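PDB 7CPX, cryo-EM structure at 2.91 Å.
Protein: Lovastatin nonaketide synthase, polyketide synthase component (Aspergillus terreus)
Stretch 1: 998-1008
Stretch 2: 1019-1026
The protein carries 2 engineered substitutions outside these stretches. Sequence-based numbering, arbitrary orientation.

Stretch 1, residues 998-1008: YIVMAMEAALM
Stretch 2 (1019-1026) LLEILDMS

Residues 998-1008 form a continuous α-helix, phi/psi near -63/-41, with each i+4 amide nitrogen 2.9 Å from its carbonyl oxygen, as in Met1003 N to Ile999 O. Against it lies the strand 1019-1023, its axis 9.5 Å from the helix axis at closest approach and running at 133° to it, so the chains travel in roughly opposing directions. Two CA-to-CA spacings set the register: Met1003 to Leu1020 at 7.0 Å and Ile999 to Ile1022 at 7.8 Å. One helical turn thus matches a two-residue step of the strand.

The strand supplies the bumps. Leu1020 and Ile1022 both point toward the helix, while Glu1021 between them points away. Leu1020 (chi1 t, chi2 t) sends CD1 into a hollow over the backbone, 3.5 Å from Met1003 O, with Ala1006 CB 3.8 Å from that CD1 as a low wall; Met1003 CB at 3.6 Å and Leu1007 CD2 at 4.3 Å from the same CD1 line the pocket. A turn earlier, Ile1022 (m, t) repeats the motif: its CD1 sits 3.7 Å from Ile999 O, 3.8 Å from Ala1002 CB, 3.8 Å from Ile999 CG2 and 3.6 Å from Met1003 CG. Met1003 (m, t, t) is therefore the ridge shared by both hollows, and the small alanines sit beside the two methyl tips, Leu1020 CD1 and Ile1022 CD1.

At Asp1024 the backbone turns a corner, with phi/psi 50/36, and Met1025 points back toward the helix. Its extended side chain (t, t, t) carries SD to 3.3 Å from Ile999 CG1, a close contact, and CE to 3.5 Å from Tyr998 CB. The tyrosine (chi1 m) starts toward the strand but leads its ring end away, and its OH is hydrogen-bonded elsewhere in the structure.

No hydrogen bond crosses the interface. Apolar packing alone joins the stretches, burying 385 Å² summed over both sides, while Val1000 and Glu1004 point away from the contact.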

# COMPACT_ATOMS: atom_id res chain seq x y z
N TYR A 998 -2.13 -7.49 17.04
CA TYR A 998 -1.61 -6.36 16.28
C TYR A 998 -0.13 -6.15 16.57
O TYR A 998 0.66 -5.84 15.67
CB TYR A 998 -2.39 -5.09 16.62
CG TYR A 998 -3.88 -5.17 16.36
CD1 TYR A 998 -4.38 -5.60 15.14
CD2 TYR A 998 -4.79 -4.83 17.35
CE1 TYR A 998 -5.74 -5.68 14.92
CE2 TYR A 998 -6.14 -4.90 17.14
CZ TYR A 998 -6.62 -5.33 15.92
OH TYR A 998 -7.97 -5.40 15.71
N ILE A 999 0.26 -6.29 17.83
CA ILE A 999 1.66 -6.10 18.20
C ILE A 999 2.55 -7.13 17.53
O ILE A 999 3.62 -6.81 17.00
CB ILE A 999 1.81 -6.13 19.73
CG1 ILE A 999 1.25 -4.84 20.33
CG2 ILE A 999 3.26 -6.31 20.12
CD1 ILE A 999 0.91 -4.93 21.78
N VAL A 1000 2.12 -8.40 17.54
CA VAL A 1000 2.90 -9.44 16.89
C VAL A 1000 2.95 -9.21 15.39
O VAL A 1000 3.96 -9.48 14.74
CB VAL A 1000 2.33 -10.83 17.23
CG1 VAL A 1000 3.11 -11.91 16.52
CG2 VAL A 1000 2.36 -11.05 18.73
N MET A 1001 1.85 -8.73 14.81
CA MET A 1001 1.86 -8.40 13.39
C MET A 1001 2.89 -7.32 13.09
O MET A 1001 3.65 -7.42 12.13
CB MET A 1001 0.47 -7.93 12.95
CG MET A 1001 -0.57 -9.02 12.92
SD MET A 1001 -2.24 -8.40 12.64
CE MET A 1001 -2.07 -7.62 11.03
N ALA A 1002 2.94 -6.29 13.93
CA ALA A 1002 3.90 -5.22 13.72
C ALA A 1002 5.33 -5.73 13.86
O ALA A 1002 6.21 -5.36 13.08
CB ALA A 1002 3.65 -4.08 14.71
N MET A 1003 5.57 -6.60 14.84
CA MET A 1003 6.93 -7.11 15.05
C MET A 1003 7.35 -8.03 13.91
O MET A 1003 8.51 -8.00 13.47
CB MET A 1003 7.02 -7.82 16.39
CG MET A 1003 6.84 -6.89 17.57
SD MET A 1003 7.47 -7.53 19.13
CE MET A 1003 7.37 -6.06 20.14
N GLU A 1004 6.43 -8.85 13.40
CA GLU A 1004 6.75 -9.69 12.26
C GLU A 1004 6.98 -8.85 11.01
O GLU A 1004 7.84 -9.17 10.18
CB GLU A 1004 5.63 -10.71 12.02
CG GLU A 1004 5.52 -11.75 13.12
CD GLU A 1004 6.73 -12.65 13.20
OE1 GLU A 1004 7.53 -12.65 12.24
OE2 GLU A 1004 6.89 -13.34 14.23
N ALA A 1005 6.22 -7.77 10.86
CA ALA A 1005 6.47 -6.84 9.77
C ALA A 1005 7.85 -6.22 9.89
O ALA A 1005 8.56 -6.05 8.89
CB ALA A 1005 5.40 -5.75 9.75
N ALA A 1006 8.26 -5.88 11.11
CA ALA A 1006 9.60 -5.37 11.33
C ALA A 1006 10.65 -6.40 10.94
O ALA A 1006 11.66 -6.07 10.32
CB ALA A 1006 9.77 -4.96 12.80
N LEU A 1007 10.42 -7.67 11.31
CA LEU A 1007 11.34 -8.73 10.91
C LEU A 1007 11.45 -8.82 9.40
O LEU A 1007 12.56 -8.92 8.85
CB LEU A 1007 10.87 -10.07 11.48
CG LEU A 1007 10.97 -10.35 12.98
CD1 LEU A 1007 10.94 -11.85 13.21
CD2 LEU A 1007 12.21 -9.73 13.58
N MET A 1008 10.31 -8.81 8.71
CA MET A 1008 10.34 -8.93 7.26
C MET A 1008 11.01 -7.73 6.61
O MET A 1008 11.72 -7.88 5.61
CB MET A 1008 8.92 -9.11 6.72
CG MET A 1008 8.24 -10.39 7.19
SD MET A 1008 6.71 -10.74 6.31
CE MET A 1008 7.34 -11.23 4.70
N LEU A 1019 17.08 -5.55 18.45
CA LEU A 1019 16.04 -5.10 19.36
C LEU A 1019 14.88 -4.55 18.55
O LEU A 1019 15.09 -4.01 17.46
CB LEU A 1019 16.57 -4.04 20.32
CG LEU A 1019 16.45 -4.34 21.82
CD1 LEU A 1019 17.16 -3.27 22.62
CD2 LEU A 1019 15.00 -4.42 22.21
N LEU A 1020 13.67 -4.66 19.09
CA LEU A 1020 12.46 -4.29 18.35
C LEU A 1020 11.50 -3.59 19.31
O LEU A 1020 10.74 -4.24 20.02
CB LEU A 1020 11.83 -5.53 17.72
CG LEU A 1020 10.83 -5.36 16.59
CD1 LEU A 1020 10.41 -6.72 16.07
CD2 LEU A 1020 9.62 -4.56 17.03
N GLU A 1021 11.53 -2.26 19.32
CA GLU A 1021 10.60 -1.47 20.10
C GLU A 1021 9.38 -1.13 19.26
O GLU A 1021 9.46 -0.96 18.05
CB GLU A 1021 11.24 -0.18 20.60
CG GLU A 1021 12.62 -0.33 21.22
CD GLU A 1021 13.34 0.99 21.38
OE1 GLU A 1021 12.68 2.04 21.23
OE2 GLU A 1021 14.55 0.99 21.66
N ILE A 1022 8.23 -1.02 19.93
CA ILE A 1022 7.01 -0.50 19.35
C ILE A 1022 6.59 0.70 20.18
O ILE A 1022 6.28 0.56 21.36
CB ILE A 1022 5.89 -1.55 19.30
CG1 ILE A 1022 6.16 -2.55 18.18
CG2 ILE A 1022 4.55 -0.88 19.10
CD1 ILE A 1022 5.24 -3.74 18.19
N LEU A 1023 6.57 1.87 19.55
CA LEU A 1023 6.39 3.14 20.24
C LEU A 1023 5.04 3.75 19.91
O LEU A 1023 4.56 3.65 18.77
CB LEU A 1023 7.50 4.12 19.85
CG LEU A 1023 8.94 3.63 20.05
CD1 LEU A 1023 9.92 4.61 19.42
CD2 LEU A 1023 9.23 3.45 21.52
N ASP A 1024 4.43 4.37 20.92
CA ASP A 1024 3.19 5.14 20.74
C ASP A 1024 2.14 4.33 19.99
O ASP A 1024 1.38 4.87 19.19
CB ASP A 1024 3.47 6.46 20.03
CG ASP A 1024 2.29 7.42 20.09
OD1 ASP A 1024 1.27 7.07 20.72
OD2 ASP A 1024 2.39 8.53 19.52
N MET A 1025 2.10 3.03 20.24
CA MET A 1025 1.13 2.18 19.56
C MET A 1025 -0.27 2.44 20.10
O MET A 1025 -0.46 2.62 21.31
CB MET A 1025 1.49 0.71 19.72
CG MET A 1025 0.46 -0.22 19.12
SD MET A 1025 1.08 -1.89 18.86
CE MET A 1025 -0.32 -2.65 18.05
N SER A 1026 -1.25 2.44 19.20
CA SER A 1026 -2.64 2.68 19.55
C SER A 1026 -3.51 1.67 18.84
O SER A 1026 -3.39 1.48 17.62
CB SER A 1026 -3.06 4.10 19.18
OG SER A 1026 -4.43 4.32 19.49